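Local coordinates for protein glutamate racemase (Francisella tularensis subsp. tularensis, PDB 3OUT) that belongs to the Asp/Glu/hydantoin racemase family and cradles D-glutamic acid in a pocket between two alpha/beta domains, each built on a parallel sheet, at residues B[62-67]-B[235-240]; B[87-90]-B[96-99]; B[104-109]-B[208-213]; B[162-167]-B[196-201]. One frame throughout, in Å; residues are numbered along the deposited sequence. Where two conformers were deposited one is given.

Contact 1. Residues B[62-67]-B[235-240]; sequences AKFLID and RFYVTD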
loop_
_atom_site.group_PDB
_atom_site.type_symbol
_atom_site.label_atom_id
_atom_site.label_comp_id
_atom_site.label_asym_id
_atom_site.label_seq_id
_atom_site.Cartn_x
_atom_site.Cartn_y
_atom_site.Cartn_z
ATOM N N ALA B 62 2.418 10.115 -8.326
ATOM C CA ALA B 62 2.320 10.801 -9.617
ATOM C C ALA B 62 0.924 10.747 -10.168
ATOM O O ALA B 62 0.368 11.781 -10.590
ATOM C CB ALA B 62 3.337 10.242 -10.651
ATOM N N LYS B 63 0.312 9.558 -10.130
ATOM C CA LYS B 63 -1.043 9.413 -10.638
ATOM C C LYS B 63 -2.016 10.245 -9.805
ATOM O O LYS B 63 -2.942 10.855 -10.348
ATOM C CB LYS B 63 -1.452 7.938 -10.709
ATOM C CG LYS B 63 -0.604 7.197 -11.723
ATOM C CD LYS B 63 -0.777 5.676 -11.649
ATOM C CE LYS B 63 0.241 4.972 -12.534
ATOM N NZ LYS B 63 0.075 3.436 -12.504
ATOM N N PHE B 64 -1.858 10.250 -8.480
ATOM C CA PHE B 64 -2.719 11.052 -7.638
ATOM C C PHE B 64 -2.619 12.518 -8.037
ATOM O O PHE B 64 -3.630 13.202 -8.165
ATOM C CB PHE B 64 -2.341 10.869 -6.149
ATOM C CG PHE B 64 -3.185 11.671 -5.213
ATOM C CD1 PHE B 64 -2.936 13.007 -4.999
ATOM C CD2 PHE B 64 -4.261 11.085 -4.568
ATOM C CE1 PHE B 64 -3.717 13.739 -4.147
ATOM C CE2 PHE B 64 -5.060 11.827 -3.712
ATOM C CZ PHE B 64 -4.767 13.160 -3.495
ATOM N N LEU B 65 -1.412 13.028 -8.241
ATOM C CA LEU B 65 -1.281 14.460 -8.542
ATOM C C LEU B 65 -1.854 14.817 -9.903
ATOM O O LEU B 65 -2.460 15.877 -10.057
ATOM C CB LEU B 65 0.186 14.887 -8.459
ATOM C CG LEU B 65 0.747 15.008 -7.050
ATOM C CD1 LEU B 65 2.248 15.227 -7.044
ATOM C CD2 LEU B 65 0.028 16.106 -6.211
ATOM N N ILE B 66 -1.643 13.943 -10.886
ATOM C CA ILE B 66 -2.150 14.171 -12.247
ATOM C C ILE B 66 -3.679 14.169 -12.259
ATOM O O ILE B 66 -4.296 14.971 -12.957
ATOM C CB ILE B 66 -1.523 13.208 -13.264
ATOM C CG1 ILE B 66 -0.025 13.503 -13.412
ATOM C CG2 ILE B 66 -2.288 13.250 -14.627
ATOM C CD1 ILE B 66 0.430 14.910 -13.945
ATOM N N ASP B 67 -4.303 13.357 -11.419
ATOM C CA ASP B 67 -5.757 13.367 -11.251
ATOM C C ASP B 67 -6.285 14.657 -10.651
ATOM O O ASP B 67 -7.482 14.990 -10.834
ATOM C CB ASP B 67 -6.212 12.213 -10.346
ATOM C CG ASP B 67 -6.507 10.952 -11.092
ATOM O OD1 ASP B 67 -6.189 10.848 -12.285
ATOM O OD2 ASP B 67 -7.046 10.049 -10.396
ATOM N N ARG B 235 -2.967 23.105 0.023
ATOM C CA ARG B 235 -3.579 21.837 0.498
ATOM C C ARG B 235 -2.443 20.880 0.783
ATOM O O ARG B 235 -1.542 20.762 -0.024
ATOM C CB ARG B 235 -4.511 21.218 -0.541
ATOM C CG ARG B 235 -5.834 21.929 -0.704
ATOM C CD ARG B 235 -6.760 21.231 -1.680
ATOM N NE ARG B 235 -6.483 21.599 -3.085
ATOM C CZ ARG B 235 -6.832 20.909 -4.186
ATOM N NH1 ARG B 235 -7.475 19.751 -4.110
ATOM N NH2 ARG B 235 -6.548 21.413 -5.404
ATOM N N PHE B 236 -2.487 20.233 1.938
ATOM C CA PHE B 236 -1.444 19.304 2.357
ATOM C C PHE B 236 -2.123 17.958 2.416
ATOM O O PHE B 236 -2.929 17.702 3.325
ATOM C CB PHE B 236 -0.817 19.697 3.689
ATOM C CG PHE B 236 -0.165 21.087 3.637
ATOM C CD1 PHE B 236 -0.920 22.220 3.848
ATOM C CD2 PHE B 236 1.180 21.229 3.311
ATOM C CE1 PHE B 236 -0.342 23.476 3.731
ATOM C CE2 PHE B 236 1.749 22.487 3.231
ATOM C CZ PHE B 236 1.014 23.577 3.441
ATOM N N TYR B 237 -1.845 17.131 1.417
ATOM C CA TYR B 237 -2.416 15.789 1.341
ATOM C C TYR B 237 -1.381 14.777 1.769
ATOM O O TYR B 237 -0.267 14.760 1.243
ATOM C CB TYR B 237 -2.834 15.500 -0.083
ATOM C CG TYR B 237 -4.116 16.164 -0.537
ATOM C CD1 TYR B 237 -5.272 16.149 0.256
ATOM C CD2 TYR B 237 -4.193 16.717 -1.800
ATOM C CE1 TYR B 237 -6.482 16.712 -0.224
ATOM C CE2 TYR B 237 -5.352 17.270 -2.293
ATOM C CZ TYR B 237 -6.505 17.280 -1.502
ATOM O OH TYR B 237 -7.699 17.796 -2.018
ATOM N N VAL B 238 -1.718 13.955 2.775
ATOM C CA VAL B 238 -0.773 13.023 3.323
ATOM C C VAL B 238 -1.427 11.659 3.547
ATOM O O VAL B 238 -2.643 11.575 3.818
ATOM C CB VAL B 238 -0.139 13.576 4.648
ATOM C CG1 VAL B 238 0.673 14.837 4.343
ATOM C CG2 VAL B 238 -1.223 13.908 5.699
ATOM N N THR B 239 -0.613 10.599 3.473
ATOM C CA THR B 239 -1.136 9.244 3.671
ATOM C C THR B 239 -1.090 8.767 5.130
ATOM O O THR B 239 -1.578 7.695 5.428
ATOM C CB THR B 239 -0.385 8.228 2.784
ATOM O OG1 THR B 239 1.005 8.335 3.050
ATOM C CG2 THR B 239 -0.651 8.525 1.294
ATOM N N ASP B 240 -0.527 9.577 6.018
ATOM C CA ASP B 240 -0.665 9.321 7.474
ATOM C C ASP B 240 -0.506 10.618 8.227
ATOM O O ASP B 240 0.135 11.564 7.731
ATOM C CB ASP B 240 0.403 8.350 7.943
ATOM C CG ASP B 240 0.092 7.769 9.309
ATOM O OD1 ASP B 240 -1.129 7.727 9.630
ATOM O OD2 ASP B 240 1.043 7.416 10.057
#

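Contact 2. Residues B[87-90]-B[96-99]; sequences IVQE and PVID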
loop_
_atom_site.group_PDB
_atom_site.type_symbol
_atom_site.label_atom_id
_atom_site.label_comp_id
_atom_site.label_asym_id
_atom_site.label_seq_id
_atom_site.Cartn_x
_atom_site.Cartn_y
_atom_site.Cartn_z
ATOM N N ILE B 87 9.939 7.695 -14.254
ATOM C CA ILE B 87 8.625 7.126 -13.937
ATOM C C ILE B 87 7.616 8.263 -13.800
ATOM O O ILE B 87 6.522 8.219 -14.367
ATOM C CB ILE B 87 8.680 6.342 -12.577
ATOM C CG1 ILE B 87 9.514 5.022 -12.706
ATOM C CG2 ILE B 87 7.272 6.064 -12.024
ATOM C CD1 ILE B 87 8.820 3.967 -13.475
ATOM N N VAL B 88 7.997 9.307 -13.059
ATOM C CA VAL B 88 7.086 10.456 -12.812
ATOM C C VAL B 88 6.823 11.258 -14.094
ATOM O O VAL B 88 5.681 11.592 -14.391
ATOM C CB VAL B 88 7.601 11.392 -11.680
ATOM C CG1 VAL B 88 6.684 12.644 -11.513
ATOM C CG2 VAL B 88 7.696 10.613 -10.352
ATOM N N GLN B 89 7.892 11.565 -14.825
ATOM C CA GLN B 89 7.795 12.251 -16.115
ATOM C C GLN B 89 6.879 11.518 -17.111
ATOM O O GLN B 89 6.082 12.157 -17.821
ATOM C CB GLN B 89 9.215 12.484 -16.677
ATOM C CG GLN B 89 9.928 13.670 -15.999
ATOM C CD GLN B 89 11.401 13.866 -16.382
ATOM O OE1 GLN B 89 12.005 13.057 -17.097
ATOM N NE2 GLN B 89 11.997 14.919 -15.841
ATOM N N GLU B 90 6.963 10.190 -17.144
ATOM C CA GLU B 90 6.190 9.374 -18.077
ATOM C C GLU B 90 4.700 9.459 -17.770
ATOM O O GLU B 90 3.861 9.525 -18.667
ATOM C CB GLU B 90 6.642 7.916 -18.027
ATOM C CG GLU B 90 6.093 7.100 -19.162
ATOM C CD GLU B 90 6.726 7.487 -20.506
ATOM O OE1 GLU B 90 5.992 7.485 -21.516
ATOM O OE2 GLU B 90 7.948 7.800 -20.552
ATOM N N PRO B 96 4.965 19.594 -17.036
ATOM C CA PRO B 96 6.383 19.653 -16.758
ATOM C C PRO B 96 6.733 19.242 -15.336
ATOM O O PRO B 96 5.993 19.545 -14.413
ATOM C CB PRO B 96 6.734 21.121 -16.963
ATOM C CG PRO B 96 5.513 21.858 -16.753
ATOM C CD PRO B 96 4.392 20.930 -17.232
ATOM N N VAL B 97 7.893 18.602 -15.207
ATOM C CA VAL B 97 8.427 18.135 -13.942
ATOM C C VAL B 97 9.805 18.737 -13.730
ATOM O O VAL B 97 10.724 18.540 -14.558
ATOM C CB VAL B 97 8.530 16.586 -13.928
ATOM C CG1 VAL B 97 9.116 16.106 -12.620
ATOM C CG2 VAL B 97 7.169 15.954 -14.206
ATOM N N ILE B 98 9.955 19.460 -12.625
ATOM C CA ILE B 98 11.208 20.032 -12.185
ATOM C C ILE B 98 11.676 19.165 -11.026
ATOM O O ILE B 98 10.856 18.712 -10.249
ATOM C CB ILE B 98 10.982 21.473 -11.659
ATOM C CG1 ILE B 98 10.486 22.440 -12.759
ATOM C CG2 ILE B 98 12.214 22.006 -10.956
ATOM C CD1 ILE B 98 11.439 22.600 -13.867
ATOM N N ASP B 99 12.968 18.936 -10.879
ATOM C CA ASP B 99 13.466 18.069 -9.766
ATOM C C ASP B 99 14.662 18.687 -9.066
ATOM O O ASP B 99 15.426 19.451 -9.667
ATOM C CB ASP B 99 13.801 16.661 -10.230
ATOM C CG ASP B 99 15.051 16.602 -11.030
ATOM O OD1 ASP B 99 15.010 16.938 -12.243
ATOM O OD2 ASP B 99 16.098 16.291 -10.438
#

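Contact 3. Residues B[104-109]-B[208-213]; sequences GVSLVD and SLQASK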
loop_
_atom_site.group_PDB
_atom_site.type_symbol
_atom_site.label_atom_id
_atom_site.label_comp_id
_atom_site.label_asym_id
_atom_site.label_seq_id
_atom_site.Cartn_x
_atom_site.Cartn_y
_atom_site.Cartn_z
ATOM N N GLY B 104 20.394 21.045 -7.973
ATOM C CA GLY B 104 21.719 20.926 -7.358
ATOM C C GLY B 104 22.847 20.927 -8.373
ATOM O O GLY B 104 23.883 21.570 -8.157
ATOM N N VAL B 105 22.662 20.164 -9.438
ATOM C CA VAL B 105 23.704 20.021 -10.457
ATOM C C VAL B 105 23.994 21.395 -11.043
ATOM O O VAL B 105 25.166 21.759 -11.278
ATOM C CB VAL B 105 23.270 19.031 -11.542
ATOM C CG1 VAL B 105 24.249 19.071 -12.774
ATOM C CG2 VAL B 105 23.202 17.636 -10.920
ATOM N N SER B 106 22.919 22.162 -11.277
ATOM C CA SER B 106 23.053 23.491 -11.883
ATOM C C SER B 106 23.917 24.443 -11.015
ATOM O O SER B 106 24.447 25.431 -11.509
ATOM C CB SER B 106 21.675 24.105 -12.181
ATOM O OG SER B 106 21.080 24.675 -11.025
ATOM N N LEU B 107 24.036 24.158 -9.738
ATOM C CA LEU B 107 24.810 24.998 -8.828
ATOM C C LEU B 107 26.268 24.622 -8.654
ATOM O O LEU B 107 26.993 25.369 -7.987
ATOM C CB LEU B 107 24.090 25.028 -7.458
ATOM C CG LEU B 107 22.687 25.668 -7.455
ATOM C CD1 LEU B 107 21.985 25.412 -6.117
ATOM C CD2 LEU B 107 22.744 27.165 -7.667
ATOM N N VAL B 108 26.739 23.533 -9.264
ATOM C CA VAL B 108 28.095 23.019 -9.065
ATOM C C VAL B 108 28.830 22.690 -10.368
ATOM O O VAL B 108 29.971 22.211 -10.318
ATOM C CB VAL B 108 28.124 21.774 -8.158
ATOM C CG1 VAL B 108 27.494 22.077 -6.792
ATOM C CG2 VAL B 108 27.426 20.558 -8.815
ATOM N N ASP B 109 28.172 22.874 -11.516
ATOM C CA ASP B 109 28.712 22.260 -12.740
ATOM C C ASP B 109 29.863 23.072 -13.358
ATOM O O ASP B 109 30.407 22.639 -14.390
ATOM C CB ASP B 109 27.613 21.892 -13.752
ATOM C CG ASP B 109 26.792 23.075 -14.198
ATOM O OD1 ASP B 109 27.131 24.244 -13.865
ATOM O OD2 ASP B 109 25.778 22.840 -14.896
ATOM N N SER B 208 17.079 23.511 -2.794
ATOM C CA SER B 208 15.613 23.752 -2.785
ATOM C C SER B 208 15.135 25.036 -3.405
ATOM O O SER B 208 14.162 25.032 -4.160
ATOM C CB SER B 208 15.023 23.630 -1.379
ATOM O OG SER B 208 15.701 24.451 -0.473
ATOM N N LEU B 209 15.761 26.164 -3.069
ATOM C CA LEU B 209 15.311 27.429 -3.636
ATOM C C LEU B 209 15.555 27.485 -5.146
ATOM O O LEU B 209 14.709 27.962 -5.882
ATOM C CB LEU B 209 15.970 28.622 -2.929
ATOM C CG LEU B 209 15.482 29.993 -3.397
ATOM C CD1 LEU B 209 13.959 30.229 -3.213
ATOM C CD2 LEU B 209 16.342 31.044 -2.647
ATOM N N GLN B 210 16.706 26.990 -5.581
ATOM C CA GLN B 210 17.036 26.911 -7.018
ATOM C C GLN B 210 15.965 26.123 -7.761
ATOM O O GLN B 210 15.508 26.557 -8.833
ATOM C CB GLN B 210 18.399 26.289 -7.219
ATOM C CG GLN B 210 18.848 26.096 -8.684
ATOM C CD GLN B 210 19.135 27.400 -9.455
ATOM O OE1 GLN B 210 18.795 28.495 -9.030
ATOM N NE2 GLN B 210 19.779 27.264 -10.600
ATOM N N ALA B 211 15.539 24.986 -7.195
ATOM C CA ALA B 211 14.455 24.215 -7.818
ATOM C C ALA B 211 13.177 25.037 -7.940
ATOM O O ALA B 211 12.500 25.054 -8.981
ATOM C CB ALA B 211 14.194 22.845 -7.012
ATOM N N SER B 212 12.836 25.755 -6.871
ATOM C CA SER B 212 11.665 26.634 -6.921
ATOM C C SER B 212 11.795 27.722 -7.991
ATOM O O SER B 212 10.843 28.001 -8.707
ATOM C CB SER B 212 11.412 27.231 -5.546
ATOM O OG SER B 212 11.271 26.193 -4.579
ATOM N N LYS B 213 12.977 28.325 -8.090
ATOM C CA LYS B 213 13.252 29.318 -9.153
ATOM C C LYS B 213 13.139 28.762 -10.556
ATOM O O LYS B 213 12.658 29.468 -11.446
ATOM C CB LYS B 213 14.610 29.951 -8.934
ATOM C CG LYS B 213 14.615 30.770 -7.668
ATOM C CD LYS B 213 15.771 31.699 -7.568
ATOM C CE LYS B 213 17.089 31.049 -7.604
ATOM N NZ LYS B 213 18.174 32.098 -7.494
#

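Contact 4. Residues B[162-167]-B[196-201]; sequences IVELVA and IAKILD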
loop_
_atom_site.group_PDB
_atom_site.type_symbol
_atom_site.label_atom_id
_atom_site.label_comp_id
_atom_site.label_asym_id
_atom_site.label_seq_id
_atom_site.Cartn_x
_atom_site.Cartn_y
_atom_site.Cartn_z
ATOM N N ILE B 162 25.543 15.430 19.997
ATOM C CA ILE B 162 25.160 14.211 19.212
ATOM C C ILE B 162 25.210 14.464 17.701
ATOM O O ILE B 162 25.795 13.676 16.922
ATOM C CB ILE B 162 23.782 13.682 19.609
ATOM C CG1 ILE B 162 23.855 13.111 21.041
ATOM C CG2 ILE B 162 23.296 12.588 18.631
ATOM C CD1 ILE B 162 22.501 12.875 21.714
ATOM N N VAL B 163 24.595 15.554 17.278
ATOM C CA VAL B 163 24.562 15.920 15.862
ATOM C C VAL B 163 25.982 16.090 15.356
ATOM O O VAL B 163 26.360 15.561 14.310
ATOM C CB VAL B 163 23.737 17.217 15.595
ATOM C CG1 VAL B 163 23.833 17.620 14.133
ATOM C CG2 VAL B 163 22.277 17.040 15.963
ATOM N N GLU B 164 26.803 16.793 16.129
ATOM C CA GLU B 164 28.207 16.950 15.742
ATOM C C GLU B 164 28.984 15.636 15.626
ATOM O O GLU B 164 29.734 15.441 14.692
ATOM C CB GLU B 164 28.868 17.984 16.658
ATOM C CG GLU B 164 28.261 19.370 16.461
ATOM C CD GLU B 164 28.838 20.415 17.389
ATOM O OE1 GLU B 164 29.935 20.180 17.926
ATOM O OE2 GLU B 164 28.205 21.478 17.540
ATOM N N LEU B 165 28.785 14.695 16.549
ATOM C CA LEU B 165 29.471 13.433 16.459
ATOM C C LEU B 165 28.998 12.553 15.298
ATOM O O LEU B 165 29.809 11.908 14.681
ATOM C CB LEU B 165 29.358 12.657 17.760
ATOM C CG LEU B 165 30.217 13.143 18.938
ATOM C CD1 LEU B 165 29.818 12.374 20.161
ATOM C CD2 LEU B 165 31.704 12.976 18.663
ATOM N N VAL B 166 27.681 12.499 15.057
ATOM C CA VAL B 166 27.174 11.763 13.908
ATOM C C VAL B 166 27.717 12.398 12.605
ATOM O O VAL B 166 28.136 11.688 11.720
ATOM C CB VAL B 166 25.622 11.718 13.893
ATOM C CG1 VAL B 166 25.116 11.001 12.618
ATOM C CG2 VAL B 166 25.106 11.001 15.184
ATOM N N ALA B 167 27.698 13.732 12.512
ATOM C CA ALA B 167 28.232 14.420 11.333
ATOM C C ALA B 167 29.727 14.119 11.156
ATOM O O ALA B 167 30.189 13.873 10.030
ATOM C CB ALA B 167 27.968 15.928 11.394
ATOM N N ILE B 196 27.144 21.062 10.256
ATOM C CA ILE B 196 27.976 20.588 9.151
ATOM C C ILE B 196 29.157 21.552 8.918
ATOM O O ILE B 196 30.284 21.120 8.765
ATOM C CB ILE B 196 27.132 20.379 7.868
ATOM C CG1 ILE B 196 26.139 19.236 8.094
ATOM C CG2 ILE B 196 28.043 20.062 6.632
ATOM C CD1 ILE B 196 25.102 19.035 7.001
ATOM N N ALA B 197 28.861 22.839 8.886
ATOM C CA ALA B 197 29.858 23.891 8.627
ATOM C C ALA B 197 30.996 23.880 9.651
ATOM O O ALA B 197 32.131 24.250 9.317
ATOM C CB ALA B 197 29.200 25.216 8.632
ATOM N N LYS B 198 30.703 23.464 10.886
ATOM C CA LYS B 198 31.763 23.323 11.943
ATOM C C LYS B 198 32.784 22.219 11.641
ATOM O O LYS B 198 33.967 22.335 12.003
ATOM C CB LYS B 198 31.168 22.993 13.321
ATOM C CG LYS B 198 30.598 24.107 14.174
ATOM C CD LYS B 198 30.038 23.480 15.464
ATOM C CE LYS B 198 29.748 24.482 16.573
ATOM N NZ LYS B 198 28.654 25.438 16.202
ATOM N N ILE B 199 32.323 21.136 11.015
ATOM C CA ILE B 199 33.152 19.970 10.720
ATOM C C ILE B 199 33.891 20.092 9.376
ATOM O O ILE B 199 35.052 19.684 9.239
ATOM C CB ILE B 199 32.278 18.689 10.662
ATOM C CG1 ILE B 199 31.385 18.541 11.912
ATOM C CG2 ILE B 199 33.128 17.468 10.411
ATOM C CD1 ILE B 199 32.071 18.775 13.266
ATOM N N LEU B 200 33.201 20.629 8.378
ATOM C CA LEU B 200 33.711 20.668 7.033
ATOM C C LEU B 200 33.487 22.060 6.498
ATOM O O LEU B 200 32.395 22.416 6.065
ATOM C CB LEU B 200 32.999 19.599 6.192
ATOM C CG LEU B 200 33.590 19.290 4.835
ATOM C CD1 LEU B 200 34.976 18.657 5.030
ATOM C CD2 LEU B 200 32.659 18.367 4.047
ATOM N N ASP B 201 34.547 22.849 6.545
ATOM C CA ASP B 201 34.508 24.261 6.217
ATOM C C ASP B 201 34.570 24.494 4.705
ATOM O O ASP B 201 35.596 24.907 4.148
ATOM C CB ASP B 201 35.685 24.951 6.919
ATOM C CG ASP B 201 35.617 26.451 6.822
ATOM O OD1 ASP B 201 34.486 27.013 6.823
ATOM O OD2 ASP B 201 36.710 27.077 6.748
#

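Contact 1. Residues B[62-67]-B[235-240]
The ring of F64 turns an edge, its CE1 and CZ side, toward one face of the Y237 ring. The two planes stand at 77° with centroids 5.6 Å apart, an offset edge-to-face pair: the rim of F64 lands near the border of the tyrosine ring and not over its middle. The closest approach is F64 CE1 to Y237 CD2, 3.8 Å. F64 CZ follows at 4.0 Å from that same Y237 CD2, so a single tyrosine carbon takes most of the touch. With CG anti to the backbone N (chi1 180°), the F64 ring reaches toward the strand, where it also meets the ring of F38. Helix 51-67 packs against the six-stranded parallel sheet of this alpha/beta domain, and strand 234-238 runs in that sheet between strands 35-39 and 259-262; the aromatic pair ties the C-terminal part of the helix to a strand far along the chain. I36 and V263 lie against Y237 and L265 against F64, while charged E261 and R51 of the second subunit also border the pair. The phenol end is different. R235, two residues earlier on the same strand, gives a hydrogen bond from its NH1 to Y237 OH at 2.9 Å, the hydroxyl lying a little out of the guanidinium plane. R51 of the second subunit hydrogen-bonds to that hydroxyl as well and makes a cation-pi contact with the tyrosine ring. Two arginines, one from each subunit, thus meet at the hydroxyl and should limit its movement.

Contact 2. Residues B[87-90]-B[96-99]
Between segments 87-90 and 96-99 the backbones come nearest at Q89 and V97, whose CA atoms are 6.3 Å apart, and no hydrogen bond joins the two segments. V97 does the work on the strand side, pointing its isopropyl group at the helix and meeting two consecutive helix residues. Q89 comes in with its aliphatic part: CG lies 3.8 Å from V97 CB, and the same Q89 CG is 4.0 Å from V97 CG2. Although Q89 starts off along the flank of the helix, its chain runs extended beyond CG and crosses the valine at a slant, carrying the amide past it; Q89 was modelled in two conformers, and its contacts hold for the one described. V88 adds a looser touch, its CG1 4.3 Å from V97 CG2, and is the buried member of the group. The three elements 72-75, 78-92 and 97-99 make a beta-alpha-beta unit, with V88 and V97 both resting on I75 of the inner strand. On the other face of the sheet, P96 and I98 meet L218 and M214 of helix 208-221, while D99 ends the strand as N-cap of helix 100-106.

Contact 3. Residues B[104-109]-B[208-213]
Q210 and L107 run antiparallel alongside one another, so their carbons meet side by side over some length. L107 CD1 lies 3.9 Å from Q210 CB, near the root of the glutamine, while the other methyl, L107 CD2, reaches Q210 CD at 4.0 Å, and so the leucine fork lies along the glutamine stem. The stem leaves helix 208-221 with CG anti to the backbone N, then bends at chi2 (68°), and this kink brings the terminal amide round to S106. There Q210 NE2 donates to S106 OG, 2.9 Å away and with an N-H...O angle of 158°. The serine oxygen thus lies nearly in line with an amide N-H and close to the amide plane. S106 OG is engaged a second time, giving its own proton to A103 O one turn back in helix 100-106; the hydroxyl thus relays between the glutamine amide and its own helix backbone, and both partners together settle its rotation. The bend also leaves Q210 CG 3.5 Å from S106 OG. On the far flank of helix 208-221, S212 OG bonds to S208 O, sharing that carbonyl with S212 N, and the two donors arrive from opposite faces of its plane. L107 further rests on I205 of the four-stranded sheet. The contact therefore pairs the two crossings of a two-domain alpha/beta racemase fold: after helix 100-106 the chain moves from the six-stranded to the four-stranded sheet, and helix 208-221 lies on the way back.

Contact 4. Residues B[162-167]-B[196-201]
A167 and I199 make the apolar side of this contact between helices 161-171 and 193-199, and A167 is buried there. It points its methyl at the isoleucine, CB to I199 CG1 being 4.3 Å, and I199 CD1 stretches on to the backbone, 4.3 Å from E164 O. Consistent with the small alanine side chain, the CA atoms of A167 and I196 are 6.5 Å apart. Toward solvent, E164 and K198 behave differently. Their chains cross at a slant, and it is the lysine's methylene stem that meets the carboxylate: E164 OE2 is 3.4 Å from K198 CD. A bend at the end of the lysine (chi4 65°) leaves K198 NZ 4.2 Å from E164 OE2, beyond a salt bridge, so the opposite charges probably attract only mildly. This outer pair thus touches without a hydrogen bond across it. Beneath, helix 193-199 lies on strand 181-184 through I196, which meets L182 and L184, whereas helix 161-171 is backed by F149 of helix 149-154 at A167. I199 also touches K168 and L171 farther along helix 161-171, whose other flank, through I162, L165 and V166, packs against the third subunit.

Contact 1 is the buried one, an aromatic pair whose phenol end is held by arginines at a subunit interface; contact 3 lies at the surface and relies on an amide-to-hydroxyl bond. Contacts 2 and 4 are partly buried: contact 2 is mostly aliphatic, while contact 4 divides between apolar packing and a carboxylate against a lysine stem. Contacts 1 and 2 reach the same six-stranded sheet and touch through A62 and V88. Strand 97-99 leads directly into helix 100-106, so contacts 2 and 3 are neighbours, I98 packing on the backbone of A211. Contact 4 stands apart beside the other sheet, its centre about 35 Å from that of contact 1, yet both touch the third subunit.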